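PDB 3SG0: extracellular ligand-binding receptor from Rhodopseudomonas palustris, which binds benzoylformate and probably serves as the periplasmic solute-binding component of a transporter for aromatic acids. Local coordinates for residues A42-L54 and A298-W312. Residues are numbered along the deposited sequence; the frame is centred on the assembly and turned at random. Where two conformers were deposited one is given.
Sequences ALGQPQSKTVAAL and ANGGAAPTIFGVHLW. With 173 (benzoyl-formic acid), chain B.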
loop_
_atom_site.group_PDB
_atom_site.type_symbol
_atom_site.label_atom_id
_atom_site.label_comp_id
_atom_site.label_asym_id
_atom_site.label_seq_id
_atom_site.Cartn_x
_atom_site.Cartn_y
_atom_site.Cartn_z
ATOM N N ALA A 42 -10.835 -1.877 -4.836
ATOM C CA ALA A 42 -10.835 -2.308 -3.440
ATOM C C ALA A 42 -9.785 -1.567 -2.609
ATOM O O ALA A 42 -9.808 -1.623 -1.370
ATOM C CB ALA A 42 -10.635 -3.805 -3.337
ATOM N N LEU A 43 -8.862 -0.888 -3.291
ATOM C CA LEU A 43 -7.883 -0.034 -2.627
ATOM C C LEU A 43 -8.359 1.419 -2.612
ATOM O O LEU A 43 -8.334 2.085 -1.575
ATOM C CB LEU A 43 -6.493 -0.150 -3.273
ATOM C CG LEU A 43 -5.824 -1.530 -3.227
ATOM C CD1 LEU A 43 -6.332 -2.474 -4.326
ATOM C CD2 LEU A 43 -4.310 -1.406 -3.311
ATOM N N GLY A 44 -8.800 1.928 -3.758
ATOM C CA GLY A 44 -9.153 3.332 -3.851
ATOM C C GLY A 44 -10.494 3.726 -3.269
ATOM O O GLY A 44 -10.655 4.859 -2.812
ATOM N N GLN A 45 -11.471 2.829 -3.284
ATOM C CA GLN A 45 -12.758 3.166 -2.688
ATOM C C GLN A 45 -12.657 3.439 -1.181
ATOM O O GLN A 45 -13.209 4.418 -0.697
ATOM C CB GLN A 45 -13.818 2.111 -3.003
ATOM C CG GLN A 45 -14.460 2.307 -4.345
ATOM C CD GLN A 45 -15.424 3.482 -4.359
ATOM O OE1 GLN A 45 -16.152 3.720 -3.389
ATOM N NE2 GLN A 45 -15.430 4.226 -5.457
ATOM N N PRO A 46 -11.940 2.583 -0.431
ATOM C CA PRO A 46 -11.730 2.879 0.991
ATOM C C PRO A 46 -11.061 4.239 1.199
ATOM O O PRO A 46 -11.379 4.953 2.153
ATOM C CB PRO A 46 -10.805 1.739 1.434
ATOM C CG PRO A 46 -11.241 0.592 0.575
ATOM C CD PRO A 46 -11.501 1.218 -0.773
ATOM N N GLN A 47 -10.129 4.586 0.322
ATOM C CA GLN A 47 -9.453 5.878 0.395
ATOM C C GLN A 47 -10.443 7.014 0.137
ATOM O O GLN A 47 -10.466 7.998 0.866
ATOM C CB GLN A 47 -8.257 5.887 -0.555
ATOM C CG GLN A 47 -7.194 4.908 -0.061
ATOM C CD GLN A 47 -6.243 4.413 -1.120
ATOM O OE1 GLN A 47 -6.291 4.824 -2.285
ATOM N NE2 GLN A 47 -5.365 3.507 -0.718
ATOM N N SER A 48 -11.295 6.855 -0.864
ATOM C CA SER A 48 -12.309 7.859 -1.165
ATOM C C SER A 48 -13.208 8.106 0.044
ATOM O O SER A 48 -13.573 9.243 0.346
ATOM C CB SER A 48 -13.148 7.400 -2.352
ATOM O OG SER A 48 -14.079 8.398 -2.727
ATOM N N LYS A 49 -13.567 7.033 0.746
ATOM C CA LYS A 49 -14.447 7.135 1.907
ATOM C C LYS A 49 -13.761 7.697 3.139
ATOM O O LYS A 49 -14.413 8.180 4.061
ATOM C CB LYS A 49 -15.071 5.780 2.224
ATOM C CG LYS A 49 -16.035 5.298 1.156
ATOM C CD LYS A 49 -16.585 3.913 1.457
ATOM C CE LYS A 49 -17.380 3.375 0.273
ATOM N NZ LYS A 49 -17.747 1.944 0.473
ATOM N N THR A 50 -12.436 7.650 3.144
ATOM C CA THR A 50 -11.655 8.176 4.256
ATOM C C THR A 50 -11.528 9.702 4.215
ATOM O O THR A 50 -11.318 10.335 5.246
ATOM C CB THR A 50 -10.273 7.487 4.299
ATOM O OG1 THR A 50 -10.468 6.098 4.589
ATOM C CG2 THR A 50 -9.354 8.092 5.344
ATOM N N VAL A 51 -11.684 10.295 3.030
ATOM C CA VAL A 51 -11.504 11.738 2.891
ATOM C C VAL A 51 -12.347 12.519 3.902
ATOM O O VAL A 51 -11.854 13.454 4.534
ATOM C CB VAL A 51 -11.811 12.210 1.451
ATOM C CG1 VAL A 51 -11.699 13.729 1.349
ATOM C CG2 VAL A 51 -10.865 11.541 0.465
ATOM N N ALA A 52 -13.605 12.120 4.074
ATOM C CA ALA A 52 -14.519 12.833 4.962
ATOM C C ALA A 52 -14.110 12.761 6.431
ATOM O O ALA A 52 -14.624 13.524 7.260
ATOM C CB ALA A 52 -15.936 12.309 4.784
ATOM N N ALA A 53 -13.208 11.841 6.762
ATOM C CA ALA A 53 -12.754 11.661 8.136
ATOM C C ALA A 53 -11.502 12.471 8.448
ATOM O O ALA A 53 -11.072 12.525 9.592
ATOM C CB ALA A 53 -12.507 10.180 8.426
ATOM N N LEU A 54 -10.914 13.097 7.432
ATOM C CA LEU A 54 -9.645 13.801 7.600
ATOM C C LEU A 54 -9.844 15.147 8.287
ATOM O O LEU A 54 -10.910 15.741 8.186
ATOM C CB LEU A 54 -8.961 13.986 6.248
ATOM C CG LEU A 54 -8.602 12.693 5.518
ATOM C CD1 LEU A 54 -8.028 13.017 4.153
ATOM C CD2 LEU A 54 -7.633 11.853 6.332
ATOM N N ALA A 298 -17.682 9.193 10.054
ATOM C CA ALA A 298 -17.897 9.837 8.762
ATOM C C ALA A 298 -18.652 8.956 7.774
ATOM O O ALA A 298 -19.108 9.431 6.730
ATOM C CB ALA A 298 -16.559 10.264 8.164
ATOM N N ASN A 299 -18.780 7.673 8.095
ATOM C CA ASN A 299 -19.324 6.710 7.153
ATOM C C ASN A 299 -20.458 5.858 7.721
ATOM O O ASN A 299 -20.583 4.683 7.389
ATOM C CB ASN A 299 -18.205 5.836 6.581
ATOM C CG ASN A 299 -17.296 6.608 5.658
ATOM O OD1 ASN A 299 -17.648 6.866 4.504
ATOM N ND2 ASN A 299 -16.117 6.979 6.150
ATOM N N GLY A 300 -21.278 6.463 8.574
ATOM C CA GLY A 300 -22.484 5.816 9.067
ATOM C C GLY A 300 -22.228 4.560 9.874
ATOM O O GLY A 300 -23.069 3.657 9.921
ATOM N N GLY A 301 -21.063 4.497 10.507
ATOM C CA GLY A 301 -20.725 3.385 11.378
ATOM C C GLY A 301 -20.049 2.215 10.683
ATOM O O GLY A 301 -19.693 1.232 11.330
ATOM N N ALA A 302 -19.874 2.311 9.368
ATOM C CA ALA A 302 -19.242 1.238 8.608
ATOM C C ALA A 302 -17.763 1.130 8.956
ATOM O O ALA A 302 -17.070 2.138 9.060
ATOM C CB ALA A 302 -19.411 1.471 7.120
ATOM N N ALA A 303 -17.281 -0.094 9.133
ATOM C CA ALA A 303 -15.866 -0.316 9.404
ATOM C C ALA A 303 -15.032 -0.128 8.144
ATOM O O ALA A 303 -15.437 -0.532 7.054
ATOM C CB ALA A 303 -15.646 -1.709 9.969
ATOM N N PRO A 304 -13.850 0.474 8.294
ATOM C CA PRO A 304 -12.968 0.638 7.138
ATOM C C PRO A 304 -12.169 -0.624 6.861
ATOM O O PRO A 304 -12.034 -1.491 7.731
ATOM C CB PRO A 304 -12.015 1.735 7.601
ATOM C CG PRO A 304 -11.897 1.502 9.076
ATOM C CD PRO A 304 -13.275 1.053 9.522
ATOM N N THR A 305 -11.638 -0.712 5.649
ATOM C CA THR A 305 -10.593 -1.682 5.355
ATOM C C THR A 305 -9.237 -0.975 5.359
ATOM O O THR A 305 -9.148 0.262 5.376
ATOM C CB THR A 305 -10.824 -2.391 4.021
ATOM O OG1 THR A 305 -10.676 -1.439 2.959
ATOM C CG2 THR A 305 -12.222 -3.008 3.975
ATOM N N ILE A 306 -8.176 -1.768 5.340
ATOM C CA ILE A 306 -6.838 -1.238 5.528
ATOM C C ILE A 306 -6.477 -0.157 4.512
ATOM O O ILE A 306 -5.725 0.768 4.818
ATOM C CB ILE A 306 -5.778 -2.359 5.478
ATOM C CG1 ILE A 306 -4.424 -1.839 5.954
ATOM C CG2 ILE A 306 -5.686 -2.965 4.084
ATOM C CD1 ILE A 306 -3.371 -2.928 6.085
ATOM N N PHE A 307 -6.990 -0.250 3.289
ATOM C CA PHE A 307 -6.525 0.670 2.262
ATOM C C PHE A 307 -6.836 2.124 2.575
ATOM O O PHE A 307 -6.083 3.009 2.185
ATOM C CB PHE A 307 -6.947 0.199 0.872
ATOM C CG PHE A 307 -6.325 -1.108 0.534
ATOM C CD1 PHE A 307 -7.035 -2.297 0.639
ATOM C CD2 PHE A 307 -4.974 -1.165 0.238
ATOM C CE1 PHE A 307 -6.406 -3.514 0.401
ATOM C CE2 PHE A 307 -4.347 -2.379 0.006
ATOM C CZ PHE A 307 -5.060 -3.551 0.092
ATOM N N GLY A 308 -7.908 2.374 3.323
ATOM C CA GLY A 308 -8.198 3.728 3.758
ATOM C C GLY A 308 -7.120 4.276 4.684
ATOM O O GLY A 308 -6.860 5.486 4.729
ATOM N N VAL A 309 -6.484 3.385 5.438
ATOM C CA VAL A 309 -5.469 3.814 6.391
ATOM C C VAL A 309 -4.215 4.323 5.689
ATOM O O VAL A 309 -3.429 5.049 6.287
ATOM C CB VAL A 309 -5.159 2.726 7.455
ATOM C CG1 VAL A 309 -3.916 1.911 7.091
ATOM C CG2 VAL A 309 -4.986 3.376 8.821
ATOM N N HIS A 310 -4.031 3.976 4.422
ATOM C CA HIS A 310 -2.884 4.506 3.686
ATOM C C HIS A 310 -3.067 5.994 3.437
ATOM O O HIS A 310 -2.090 6.749 3.418
ATOM C CB HIS A 310 -2.652 3.680 2.419
ATOM C CG HIS A 310 -2.384 2.257 2.758
ATOM N ND1 HIS A 310 -2.653 1.167 1.953
ATOM C CD2 HIS A 310 -1.890 1.766 3.914
ATOM C CE1 HIS A 310 -2.318 0.063 2.608
ATOM N NE2 HIS A 310 -1.847 0.404 3.793
ATOM N N LEU A 311 -4.313 6.431 3.283
ATOM C CA LEU A 311 -4.599 7.862 3.223
ATOM C C LEU A 311 -4.457 8.473 4.621
ATOM O O LEU A 311 -3.802 9.502 4.807
ATOM C CB LEU A 311 -5.995 8.108 2.653
ATOM C CG LEU A 311 -6.455 9.568 2.634
ATOM C CD1 LEU A 311 -5.442 10.484 1.962
ATOM C CD2 LEU A 311 -7.812 9.664 1.959
ATOM N N TRP A 312 -5.054 7.822 5.614
ATOM C CA TRP A 312 -5.010 8.321 6.983
ATOM C C TRP A 312 -3.570 8.539 7.474
ATOM O O TRP A 312 -3.232 9.618 7.973
ATOM C CB TRP A 312 -5.745 7.352 7.906
ATOM C CG TRP A 312 -5.821 7.803 9.328
ATOM C CD1 TRP A 312 -4.973 7.468 10.334
ATOM C CD2 TRP A 312 -6.799 8.677 9.900
ATOM N NE1 TRP A 312 -5.359 8.076 11.504
ATOM C CE2 TRP A 312 -6.484 8.820 11.266
ATOM C CE3 TRP A 312 -7.922 9.340 9.395
ATOM C CZ2 TRP A 312 -7.241 9.611 12.131
ATOM C CZ3 TRP A 312 -8.673 10.122 10.259
ATOM C CH2 TRP A 312 -8.328 10.249 11.608
HETATM O O1B 173 B . 1.168 -0.886 -5.188
HETATM C C1 173 B . 0.287 -1.478 -5.752
HETATM O O1A 173 B . 0.183 -1.553 -7.136
HETATM C C2 173 B . -0.637 -2.382 -4.981
HETATM O O2 173 B . -1.331 -3.169 -5.553
HETATM C C1G 173 B . -0.688 -2.202 -3.496
HETATM C C2D 173 B . -0.772 -0.791 -2.922
HETATM C C2E 173 B . -0.798 -0.588 -1.422
HETATM C C3 173 B . -0.722 -1.807 -0.504
HETATM C C1E 173 B . -0.633 -3.219 -1.113
HETATM C C1D 173 B . -0.621 -3.433 -2.612
HETATM O O HOH W 1 -11.327 -2.825 0.499
#
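The carbonyl O of F307 is gripped from opposite faces of its plane, by Q47 NE2 and by H310 N of its own helix. Q47 NE2 donates a hydrogen bond of 3.0 Å to F307 O from above the carbonyl plane, while the oxygen lies almost in the plane of the amide. S97 OG hydrogen-bonds Q47 OE1, so both ends of the amide are held and it is unlikely to flip. Helix 41-50 crosses the start of helix 306-328 at -53°, and G308 allows the close approach: a CB there would clash with T50 OG1, which is tied back to P46 O. F307 CG stands anti to the carbonyl carbon (chi1 -63°), which lays the ring against L43. L43 CG sits 3.6 Å from the F307 ring centroid in a CH-pi contact. I306 CG2 touches the opposite face near its rim, and the ring edge meets benzoylformate, F307 CE2 to ligand C3 being 3.7 Å. Cutting F307 back to an alanine is likely to leave L43 without its aromatic partner and to open a gap beside the ligand's phenyl ring. Farther along, N299 ND2 donates to K49 O at 3.0 Å. In this leucine-binding-family protein L43 and F307 give the pocket an apolar wall, consistent with a site for aryl acids.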